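Local coordinates for resiniferatoxin-binding, phosphotriesterase-related protein (Rhodobacter sphaeroides 2.4.1, PDB 3K2G) that binds two zinc ions per subunit at the mouth of a TIM barrel and probably acts as a phosphoric ester hydrolase of the phosphotriesterase family, at residues Phe261-Met266 against Val275-Asp280; Trp213-His218 against His243-Tyr248; Arg285-Leu290 against His333-Ala338; Ala59-Glu64 against Asn76-Ala81. All blocks are in the same frame, centred on the assembly; numbering follows the deposited sequence.

Interaction 1: Phe261-Met266 against Val275-Asp280; sequences FDMIGM and VQCPSD
Asp280 and Gly265 are joined by the one direct hydrogen bond between Phe261-Met266 and Val275-Asp280. Gly265 N gives its proton to Asp280 OD1 at 3.0 Å and 161°, meeting the syn lone pair, on the side of the other carboxylate oxygen. The carboxylate gets there because Asp280 CG stands anti to its own carbonyl carbon (chi1 -73°). The side chains of Ile264 and Asp280 pass at a slant, with Ile264 CG2 3.9 Å from Asp280 OD1. The amide that Asp280 receives belongs to a type II turn, Met263 to Met266, closed by Met266 N to Met263 O at 2.9 Å; Gly265 takes its third position with positive phi (95°), where a side chain would press on the preceding carbonyl.

Cys277 supplies the apolar half. Its CB bond points at the turn, with CB 3.1 Å from Met266 O, and SG lies 3.4 Å from CG of the selenomethionine Met266. The methyl ends of Met266 and of the selenomethionine Met263 are modelled too near each other, so the place of both is doubtful. A water lies between the backbones, 2.8 Å from Met266 O and 2.9 Å from Pro278 O; it has further acceptors nearby, so not every one of these bonds can be made at once.

The turn follows barrel strand 258-261, and Asp262 OD1 bonds the zinc ligand His238 on ND1, a second-shell link. Ile264 packs on Val283 of helix 280-292 and on Val322 and Phe326 of helix 321-332, while the backbone of Cys277 hydrogen-bonds to that of Phe268 and its side chain rests on Tyr270 of strand 269-270.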
# COMPACT_ATOMS: atom_id res chain seq x y z
N PHE B 261 -6.69 15.42 16.08
CA PHE B 261 -6.75 15.83 14.68
C PHE B 261 -7.44 17.19 14.73
O PHE B 261 -8.62 17.34 14.41
CB PHE B 261 -7.56 14.81 13.87
CG PHE B 261 -6.83 13.51 13.67
CD1 PHE B 261 -5.99 13.33 12.57
CD2 PHE B 261 -6.93 12.50 14.61
CE1 PHE B 261 -5.26 12.15 12.42
CE2 PHE B 261 -6.21 11.32 14.47
CZ PHE B 261 -5.37 11.14 13.38
N ASP B 262 -6.67 18.18 15.17
CA ASP B 262 -7.13 19.56 15.32
C ASP B 262 -6.95 20.43 14.08
O ASP B 262 -7.07 21.64 14.17
CB ASP B 262 -6.39 20.22 16.49
CG ASP B 262 -4.91 19.87 16.51
OD1 ASP B 262 -4.24 19.96 15.46
OD2 ASP B 262 -4.40 19.49 17.60
N MSE B 263 -6.68 19.82 12.93
CA MSE B 263 -6.48 20.61 11.72
C MSE B 263 -7.55 20.38 10.66
O MSE B 263 -7.35 20.67 9.48
CB MSE B 263 -5.08 20.34 11.15
CG MSE B 263 -3.99 20.90 12.04
SE MSE B 263 -2.21 20.18 11.81
CE MSE B 263 -1.96 20.61 9.92
N ILE B 264 -8.69 19.87 11.11
CA ILE B 264 -9.81 19.61 10.22
C ILE B 264 -10.22 20.88 9.48
O ILE B 264 -10.51 21.90 10.11
CB ILE B 264 -11.05 19.14 10.99
CG1 ILE B 264 -10.73 17.85 11.75
CG2 ILE B 264 -12.22 18.99 10.03
CD1 ILE B 264 -10.27 16.72 10.88
N GLY B 265 -10.25 20.81 8.16
CA GLY B 265 -10.64 21.96 7.37
C GLY B 265 -9.46 22.80 6.90
O GLY B 265 -9.61 23.58 5.95
N MSE B 266 -8.31 22.63 7.54
CA MSE B 266 -7.10 23.37 7.18
C MSE B 266 -6.41 22.70 6.00
O MSE B 266 -5.89 21.59 6.12
CB MSE B 266 -6.12 23.45 8.36
CG MSE B 266 -4.73 24.07 8.05
SE MSE B 266 -3.74 24.20 9.69
CE MSE B 266 -1.93 23.53 9.25
N VAL B 275 5.58 22.60 3.81
CA VAL B 275 4.71 21.48 4.14
C VAL B 275 3.27 21.75 3.73
O VAL B 275 2.80 22.89 3.72
CB VAL B 275 4.76 21.14 5.64
CG1 VAL B 275 6.15 20.65 6.00
CG2 VAL B 275 4.41 22.37 6.48
N GLN B 276 2.56 20.67 3.40
CA GLN B 276 1.18 20.76 2.96
C GLN B 276 0.21 20.08 3.93
O GLN B 276 0.43 18.95 4.34
CB GLN B 276 1.05 20.09 1.58
CG GLN B 276 -0.36 20.01 1.04
CD GLN B 276 -0.89 21.35 0.57
OE1 GLN B 276 -0.28 22.01 -0.28
NE2 GLN B 276 -2.02 21.77 1.11
N CYS B 277 -0.85 20.79 4.28
CA CYS B 277 -1.87 20.24 5.17
C CYS B 277 -2.63 19.18 4.38
O CYS B 277 -3.02 19.42 3.24
CB CYS B 277 -2.84 21.32 5.62
SG CYS B 277 -2.07 22.61 6.60
N PRO B 278 -2.87 18.02 5.00
CA PRO B 278 -3.60 16.92 4.35
C PRO B 278 -5.07 17.26 4.17
O PRO B 278 -5.57 18.19 4.80
CB PRO B 278 -3.38 15.76 5.32
CG PRO B 278 -3.45 16.45 6.64
CD PRO B 278 -2.59 17.69 6.41
N SER B 279 -5.75 16.48 3.33
CA SER B 279 -7.17 16.69 3.06
C SER B 279 -8.03 16.03 4.13
O SER B 279 -7.59 15.10 4.80
CB SER B 279 -7.55 16.08 1.71
OG SER B 279 -7.56 14.67 1.81
N ASP B 280 -9.27 16.49 4.27
CA ASP B 280 -10.15 15.90 5.28
C ASP B 280 -10.45 14.44 4.97
O ASP B 280 -10.72 13.65 5.88
CB ASP B 280 -11.44 16.71 5.39
CG ASP B 280 -11.23 18.03 6.11
OD1 ASP B 280 -10.17 18.19 6.77
OD2 ASP B 280 -12.11 18.91 6.02
O HOH W 1 -5.31 19.20 7.54

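Interaction 2: Trp213-His218 against His243-Tyr248; sequences WFRLAH and HMDPVY
Over one face of the Tyr248 ring lies Arg215 CD, 3.5 Å from the centroid, a CH-pi contact centred on the ring; Arg215 CB sits above the CE1 side at 3.8 Å. The bend at chi2 (-78°) is what sets CD there. The guanidinium, its plane 32° from the ring's, is long and weak as a cation-pi partner. Its edge is used instead: Met244 CE lies in plane, 3.3 Å from Arg215 NH2, and Asp245 OD2 is near the plane beside NE.

Trp213-His218 leads into helix 217-226, so the contact joins the starts of two successive barrel helices. Arg215 and Asp245 reach tip to tip. NE donates to OD2 at 2.9 Å, entering on the anti lone pair, in a salt bridge whose planes stand 57° apart. Arg215 NH1 turns back to Phe214 O at 2.9 Å, arriving from above the carbonyl plane. Tyr248 OH takes Ala217 N at 3.1 Å, less surely placed since it also crowds Ala217 CB.

Asp245 is the N-cap of helix 246-255, OD1 accepting from Tyr248 N at 3.3 Å. The cap and the salt bridge together probably fix the carboxylate's rotation, and the pairing should favour a charged Asp245.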
# COMPACT_ATOMS: atom_id res chain seq x y z
N TRP B 213 4.50 17.51 10.97
CA TRP B 213 5.08 16.91 9.76
C TRP B 213 6.35 16.17 10.15
O TRP B 213 7.07 15.73 9.29
CB TRP B 213 5.36 17.98 8.69
CG TRP B 213 4.14 18.43 7.99
CD1 TRP B 213 3.62 17.92 6.83
CD2 TRP B 213 3.26 19.47 8.40
NE1 TRP B 213 2.47 18.58 6.49
CE2 TRP B 213 2.22 19.54 7.44
CE3 TRP B 213 3.25 20.36 9.48
CZ2 TRP B 213 1.18 20.47 7.54
CZ3 TRP B 213 2.21 21.28 9.58
CH2 TRP B 213 1.19 21.33 8.61
N PHE B 214 6.62 16.05 11.45
CA PHE B 214 7.79 15.29 11.89
C PHE B 214 7.26 14.12 12.72
O PHE B 214 6.05 13.92 12.77
CB PHE B 214 8.76 16.16 12.71
CG PHE B 214 9.55 17.14 11.87
CD1 PHE B 214 10.82 16.81 11.41
CD2 PHE B 214 8.99 18.35 11.49
CE1 PHE B 214 11.53 17.69 10.58
CE2 PHE B 214 9.69 19.24 10.67
CZ PHE B 214 10.96 18.91 10.21
N ARG B 215 8.14 13.35 13.37
CA ARG B 215 7.71 12.21 14.18
C ARG B 215 8.37 12.20 15.56
O ARG B 215 9.05 11.25 15.92
CB ARG B 215 8.05 10.91 13.45
CG ARG B 215 7.50 10.81 12.03
CD ARG B 215 6.02 10.46 12.00
NE ARG B 215 5.51 10.35 10.64
CZ ARG B 215 5.05 11.38 9.92
NH1 ARG B 215 5.03 12.60 10.43
NH2 ARG B 215 4.64 11.17 8.68
N LEU B 216 8.15 13.27 16.33
CA LEU B 216 8.75 13.39 17.66
C LEU B 216 7.82 13.00 18.81
O LEU B 216 8.20 13.10 19.98
CB LEU B 216 9.22 14.84 17.89
CG LEU B 216 10.30 15.41 16.96
CD1 LEU B 216 10.53 16.88 17.27
CD2 LEU B 216 11.59 14.62 17.14
N ALA B 217 6.62 12.55 18.49
CA ALA B 217 5.63 12.18 19.50
C ALA B 217 6.08 11.16 20.55
O ALA B 217 5.81 11.34 21.74
CB ALA B 217 4.35 11.69 18.83
N HIS B 218 6.75 10.09 20.13
CA HIS B 218 7.20 9.09 21.09
C HIS B 218 8.25 9.66 22.03
O HIS B 218 8.29 9.30 23.21
CB HIS B 218 7.72 7.84 20.38
CG HIS B 218 6.63 6.88 19.97
ND1 HIS B 218 5.88 6.18 20.89
CD2 HIS B 218 6.16 6.53 18.75
CE1 HIS B 218 4.98 5.45 20.25
NE2 HIS B 218 5.13 5.64 18.95
N HIS B 243 -1.14 11.27 9.07
CA HIS B 243 -2.22 10.35 8.72
C HIS B 243 -1.74 9.14 7.91
O HIS B 243 -2.36 8.08 7.95
CB HIS B 243 -3.28 11.08 7.91
CG HIS B 243 -2.83 11.45 6.53
ND1 HIS B 243 -2.91 10.58 5.46
CD2 HIS B 243 -2.26 12.59 6.05
CE1 HIS B 243 -2.42 11.17 4.38
NE2 HIS B 243 -2.02 12.39 4.71
N MSE B 244 -0.65 9.31 7.18
CA MSE B 244 -0.10 8.25 6.34
C MSE B 244 0.89 7.34 7.05
O MSE B 244 1.57 6.53 6.42
CB MSE B 244 0.58 8.83 5.09
CG MSE B 244 0.79 10.34 5.08
SE MSE B 244 1.99 11.05 6.45
CE MSE B 244 3.73 10.81 5.53
N ASP B 245 0.96 7.48 8.37
CA ASP B 245 1.87 6.67 9.17
C ASP B 245 1.03 6.01 10.27
O ASP B 245 1.15 6.35 11.45
CB ASP B 245 2.95 7.59 9.79
CG ASP B 245 4.14 6.82 10.33
OD1 ASP B 245 3.99 5.60 10.58
OD2 ASP B 245 5.21 7.43 10.52
N PRO B 246 0.17 5.04 9.90
CA PRO B 246 -0.69 4.34 10.86
C PRO B 246 0.01 3.66 12.04
O PRO B 246 -0.53 3.60 13.14
CB PRO B 246 -1.47 3.36 9.99
CG PRO B 246 -0.54 3.11 8.84
CD PRO B 246 -0.00 4.49 8.55
N VAL B 247 1.21 3.12 11.81
CA VAL B 247 1.94 2.47 12.88
C VAL B 247 2.29 3.52 13.94
O VAL B 247 2.04 3.33 15.13
CB VAL B 247 3.23 1.80 12.35
CG1 VAL B 247 4.11 1.33 13.52
CG2 VAL B 247 2.86 0.62 11.46
N TYR B 248 2.84 4.64 13.49
CA TYR B 248 3.20 5.74 14.37
C TYR B 248 1.99 6.19 15.18
O TYR B 248 2.03 6.21 16.41
CB TYR B 248 3.72 6.91 13.52
CG TYR B 248 3.99 8.20 14.26
CD1 TYR B 248 5.07 8.33 15.14
CD2 TYR B 248 3.22 9.34 14.00
CE1 TYR B 248 5.38 9.55 15.73
CE2 TYR B 248 3.52 10.57 14.59
CZ TYR B 248 4.60 10.67 15.45
OH TYR B 248 4.92 11.89 16.00
O HOH W 2 4.03 14.16 14.63

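Interaction 3: Arg285-Leu290 against His333-Ala338; sequences RAILGL and HGLDDA
Where helix 321-332 ends, a Schellman motif closed by Gly334 (phi 126°) lays His333 and Leu335 against Leu288 of helix 280-292, on the outer layer of the TIM barrel. The contact joins two of the helices that wrap the parallel strands, and it lies away from the metal site. Positive phi is the signature of this helix stop, and glycine suits it because a side chain there would collide with the carbonyl before it.

Leu288 and His333 carry the contact in nearly equal measure. Their side chains cross at about a right angle, with Leu288 CD2 modelled in the plane of the imidazole at its edge. The same methyl is put 2.9 Å from His333 O, too close to trust, so the placing of the Leu288 branches is doubtful. As modelled, CD1 lies between His333 CB at 3.7 Å and Leu335 CG at 4.1 Å, and the two leucines run antiparallel past one another. Ile287 CG2 adds a loose touch on Leu335 CD1, while its side chain also meets Ile299 and Leu301 of strand 299-301.

The imidazole is held by ND1, bonded to Arg329 O. At the same CD2 corner of the ring that Leu288 approaches, Arg285 CG also lies near the ring plane, 3.8 Å from His333 CD2, whereas Arg285 NH1 stays 4.4 Å from His333 NE2.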
# COMPACT_ATOMS: atom_id res chain seq x y z
N ARG B 285 -9.92 8.85 6.69
CA ARG B 285 -9.47 7.47 6.54
C ARG B 285 -8.53 7.05 7.67
O ARG B 285 -8.60 5.92 8.15
CB ARG B 285 -8.78 7.26 5.19
CG ARG B 285 -9.73 7.06 4.03
CD ARG B 285 -9.01 6.41 2.84
NE ARG B 285 -7.98 7.28 2.28
CZ ARG B 285 -8.23 8.36 1.55
NH1 ARG B 285 -9.49 8.70 1.27
NH2 ARG B 285 -7.24 9.11 1.09
N ALA B 286 -7.64 7.95 8.08
CA ALA B 286 -6.71 7.65 9.17
C ALA B 286 -7.49 7.41 10.46
O ALA B 286 -7.14 6.55 11.26
CB ALA B 286 -5.73 8.80 9.36
N ILE B 287 -8.55 8.20 10.65
CA ILE B 287 -9.39 8.09 11.83
C ILE B 287 -10.14 6.76 11.81
O ILE B 287 -10.25 6.08 12.83
CB ILE B 287 -10.40 9.27 11.89
CG1 ILE B 287 -9.65 10.58 12.17
CG2 ILE B 287 -11.46 9.02 12.94
CD1 ILE B 287 -10.51 11.84 12.06
N LEU B 288 -10.64 6.38 10.63
CA LEU B 288 -11.35 5.12 10.48
C LEU B 288 -10.43 3.98 10.88
O LEU B 288 -10.82 3.08 11.63
CB LEU B 288 -11.78 4.92 9.03
CG LEU B 288 -13.22 5.30 8.67
CD1 LEU B 288 -13.52 6.73 9.11
CD2 LEU B 288 -13.40 5.14 7.16
N GLY B 289 -9.20 4.03 10.38
CA GLY B 289 -8.22 3.01 10.69
C GLY B 289 -7.92 2.95 12.17
O GLY B 289 -7.91 1.87 12.76
N LEU B 290 -7.67 4.10 12.79
CA LEU B 290 -7.40 4.12 14.21
C LEU B 290 -8.55 3.44 14.94
O LEU B 290 -8.33 2.64 15.85
CB LEU B 290 -7.21 5.55 14.71
CG LEU B 290 -5.84 6.19 14.41
CD1 LEU B 290 -5.89 7.67 14.75
CD2 LEU B 290 -4.74 5.48 15.21
N HIS B 333 -17.75 7.95 5.43
CA HIS B 333 -16.64 7.00 5.51
C HIS B 333 -16.96 5.74 6.29
O HIS B 333 -16.18 4.78 6.27
CB HIS B 333 -15.40 7.67 6.12
CG HIS B 333 -14.57 8.42 5.13
ND1 HIS B 333 -14.95 9.64 4.61
CD2 HIS B 333 -13.38 8.13 4.56
CE1 HIS B 333 -14.03 10.07 3.77
NE2 HIS B 333 -13.06 9.17 3.72
N GLY B 334 -18.08 5.72 7.00
CA GLY B 334 -18.44 4.52 7.74
C GLY B 334 -18.74 4.64 9.23
O GLY B 334 -19.17 3.66 9.84
N LEU B 335 -18.52 5.81 9.82
CA LEU B 335 -18.79 5.97 11.24
C LEU B 335 -20.26 6.26 11.52
O LEU B 335 -20.89 7.04 10.81
CB LEU B 335 -17.95 7.10 11.83
CG LEU B 335 -16.45 6.86 12.02
CD1 LEU B 335 -15.84 8.09 12.69
CD2 LEU B 335 -16.22 5.62 12.88
N ASP B 336 -20.81 5.63 12.56
CA ASP B 336 -22.21 5.85 12.91
C ASP B 336 -22.33 6.99 13.91
O ASP B 336 -21.32 7.48 14.42
CB ASP B 336 -22.85 4.58 13.49
CG ASP B 336 -22.13 4.05 14.72
OD1 ASP B 336 -21.52 4.86 15.46
OD2 ASP B 336 -22.19 2.83 14.96
N ASP B 337 -23.56 7.41 14.19
CA ASP B 337 -23.82 8.51 15.11
C ASP B 337 -23.21 8.29 16.50
O ASP B 337 -22.82 9.25 17.16
CB ASP B 337 -25.33 8.74 15.25
CG ASP B 337 -25.99 7.73 16.18
OD1 ASP B 337 -25.92 6.52 15.90
OD2 ASP B 337 -26.57 8.16 17.20
N ALA B 338 -23.15 7.03 16.94
CA ALA B 338 -22.58 6.71 18.24
C ALA B 338 -21.12 7.11 18.26
O ALA B 338 -20.63 7.68 19.24
CB ALA B 338 -22.72 5.22 18.53

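Interaction 4: Ala59-Glu64 against Asn76-Ala81; sequences APISIE and NKHNIA
Ile61 reaches from the loop Ala59-Glu64 into Asn76-Ala81 and passes from His78 to Asn79 along its length. CB lies 3.8 Å from His78 CD2. CG1, which stands anti to the carbonyl carbon (chi1 -63°), is nearer to that same atom, 3.5 Å from His78 CD2, and also faces the end of the Asn76 amide. An extended chi2 (171°) carries CD1 on to Asn79, 3.4 Å from its OD1 and 3.7 Å from its CB. The chain therefore runs past the imidazole, crossing the His78 side chain at about a right angle, and finishes against Asn79.

The His78 ring also comes close to the backbone of the other loop, with CD2 3.1 Å from Ile61 N and 3.9 Å from Pro60 CA. The Asn76 amide is likely modelled with its O and N exchanged; once reversed, it may hydrogen-bond Ala59 O.

Asn79 is fixed from elsewhere, OD1 accepting from Met309 N and ND2 donating to Pro73 O, so the tip of Ile61 rests on a group with a settled orientation. Lys308 binds the backbone oxygens of His78 and Ala81 through NZ, and touches Ile61 as well.

The two loops flank helix 66-70 and close the excursion around it. That excursion falls between barrel strand 31-32 and helix 85-97, a long beta-alpha connection at the mouth of the TIM barrel, and it contributes Phe74 to the pocket holding the bound dithiol.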
# COMPACT_ATOMS: atom_id res chain seq x y z
N ALA B 59 -0.94 44.11 2.39
CA ALA B 59 -2.37 44.20 2.10
C ALA B 59 -3.28 43.55 3.13
O ALA B 59 -2.90 42.58 3.79
CB ALA B 59 -2.66 43.61 0.72
N PRO B 60 -4.50 44.08 3.28
CA PRO B 60 -5.46 43.51 4.23
C PRO B 60 -6.08 42.28 3.58
O PRO B 60 -5.95 42.10 2.36
CB PRO B 60 -6.46 44.64 4.41
CG PRO B 60 -6.53 45.23 3.03
CD PRO B 60 -5.07 45.26 2.60
N ILE B 61 -6.74 41.43 4.36
CA ILE B 61 -7.35 40.25 3.76
C ILE B 61 -8.60 40.65 2.98
O ILE B 61 -9.51 41.28 3.52
CB ILE B 61 -7.76 39.21 4.83
CG1 ILE B 61 -6.52 38.70 5.57
CG2 ILE B 61 -8.47 38.04 4.17
CD1 ILE B 61 -6.84 37.84 6.78
N SER B 62 -8.61 40.30 1.70
CA SER B 62 -9.75 40.59 0.83
C SER B 62 -9.99 39.38 -0.06
O SER B 62 -9.05 38.64 -0.37
CB SER B 62 -9.48 41.82 -0.05
OG SER B 62 -8.46 41.55 -0.99
N ILE B 63 -11.23 39.17 -0.47
CA ILE B 63 -11.60 38.03 -1.30
C ILE B 63 -10.70 37.86 -2.53
O ILE B 63 -10.46 36.73 -2.98
CB ILE B 63 -13.09 38.15 -1.76
CG1 ILE B 63 -13.52 36.87 -2.48
CG2 ILE B 63 -13.28 39.36 -2.68
CD1 ILE B 63 -15.00 36.84 -2.80
N GLU B 64 -10.20 38.97 -3.06
CA GLU B 64 -9.35 38.95 -4.24
C GLU B 64 -7.98 38.28 -4.10
O GLU B 64 -7.38 37.91 -5.10
CB GLU B 64 -9.13 40.38 -4.77
CG GLU B 64 -10.40 41.10 -5.20
CD GLU B 64 -11.17 41.71 -4.04
OE1 GLU B 64 -10.60 41.80 -2.93
OE2 GLU B 64 -12.34 42.11 -4.24
N ASN B 76 0.96 37.32 5.03
CA ASN B 76 0.10 38.46 5.34
C ASN B 76 0.11 38.87 6.82
O ASN B 76 -0.28 38.10 7.69
CB ASN B 76 -1.35 38.14 4.92
CG ASN B 76 -2.20 39.38 4.76
OD1 ASN B 76 -2.11 40.08 3.75
ND2 ASN B 76 -3.04 39.66 5.75
N LYS B 77 0.54 40.11 7.09
CA LYS B 77 0.59 40.62 8.45
C LYS B 77 -0.79 40.73 9.10
O LYS B 77 -0.94 40.47 10.29
CB LYS B 77 1.28 41.99 8.49
CG LYS B 77 2.76 41.96 8.18
CD LYS B 77 3.36 43.36 8.23
CE LYS B 77 4.86 43.34 7.94
NZ LYS B 77 5.45 44.70 8.00
N HIS B 78 -1.78 41.13 8.32
CA HIS B 78 -3.14 41.30 8.81
C HIS B 78 -3.78 39.98 9.23
O HIS B 78 -4.67 39.94 10.08
CB HIS B 78 -4.00 41.97 7.73
CG HIS B 78 -5.44 42.12 8.09
ND1 HIS B 78 -5.86 42.80 9.21
CD2 HIS B 78 -6.56 41.70 7.46
CE1 HIS B 78 -7.18 42.80 9.26
NE2 HIS B 78 -7.63 42.13 8.21
N ASN B 79 -3.32 38.90 8.61
CA ASN B 79 -3.84 37.56 8.85
C ASN B 79 -3.38 36.90 10.15
O ASN B 79 -4.16 36.22 10.82
CB ASN B 79 -3.45 36.67 7.66
CG ASN B 79 -4.01 35.26 7.76
OD1 ASN B 79 -5.21 35.07 7.95
ND2 ASN B 79 -3.15 34.27 7.59
N ILE B 80 -2.12 37.11 10.51
CA ILE B 80 -1.54 36.47 11.68
C ILE B 80 -1.81 37.07 13.06
O ILE B 80 -0.90 37.30 13.85
CB ILE B 80 -0.01 36.32 11.49
CG1 ILE B 80 0.64 37.69 11.27
CG2 ILE B 80 0.26 35.43 10.28
CD1 ILE B 80 2.13 37.62 11.00
N ALA B 81 -3.09 37.30 13.35
CA ALA B 81 -3.50 37.82 14.64
C ALA B 81 -5.01 37.89 14.73
O ALA B 81 -5.67 38.56 13.94
CB ALA B 81 -2.89 39.20 14.90

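Interactions 1, 2 and 3 form one touching group in space, while interaction 4 stands apart, its nearest atoms about 10 Å from interaction 1. Between interactions 1 and 2, whose centres are 14 Å apart, Trp213 NE1 probably bonds Gln276 O at 3.0 Å, and Val275 CB packs on Trp213 CE2 at 3.5 Å. Interaction 3 leans on both: Leu290 CD1 touches Phe261 CE2 at 3.7 Å, and Ala286 CB touches His243 CB at 3.6 Å. Interaction 1 is closest to the metals, with the Met263 side chain about 8 Å from a zinc ion. Its Met266 side chain is about 7 Å from the bound dithiol; interaction 4, in the loop excursion that supplies Phe74, brings the Asn79 side chain to about 10 Å.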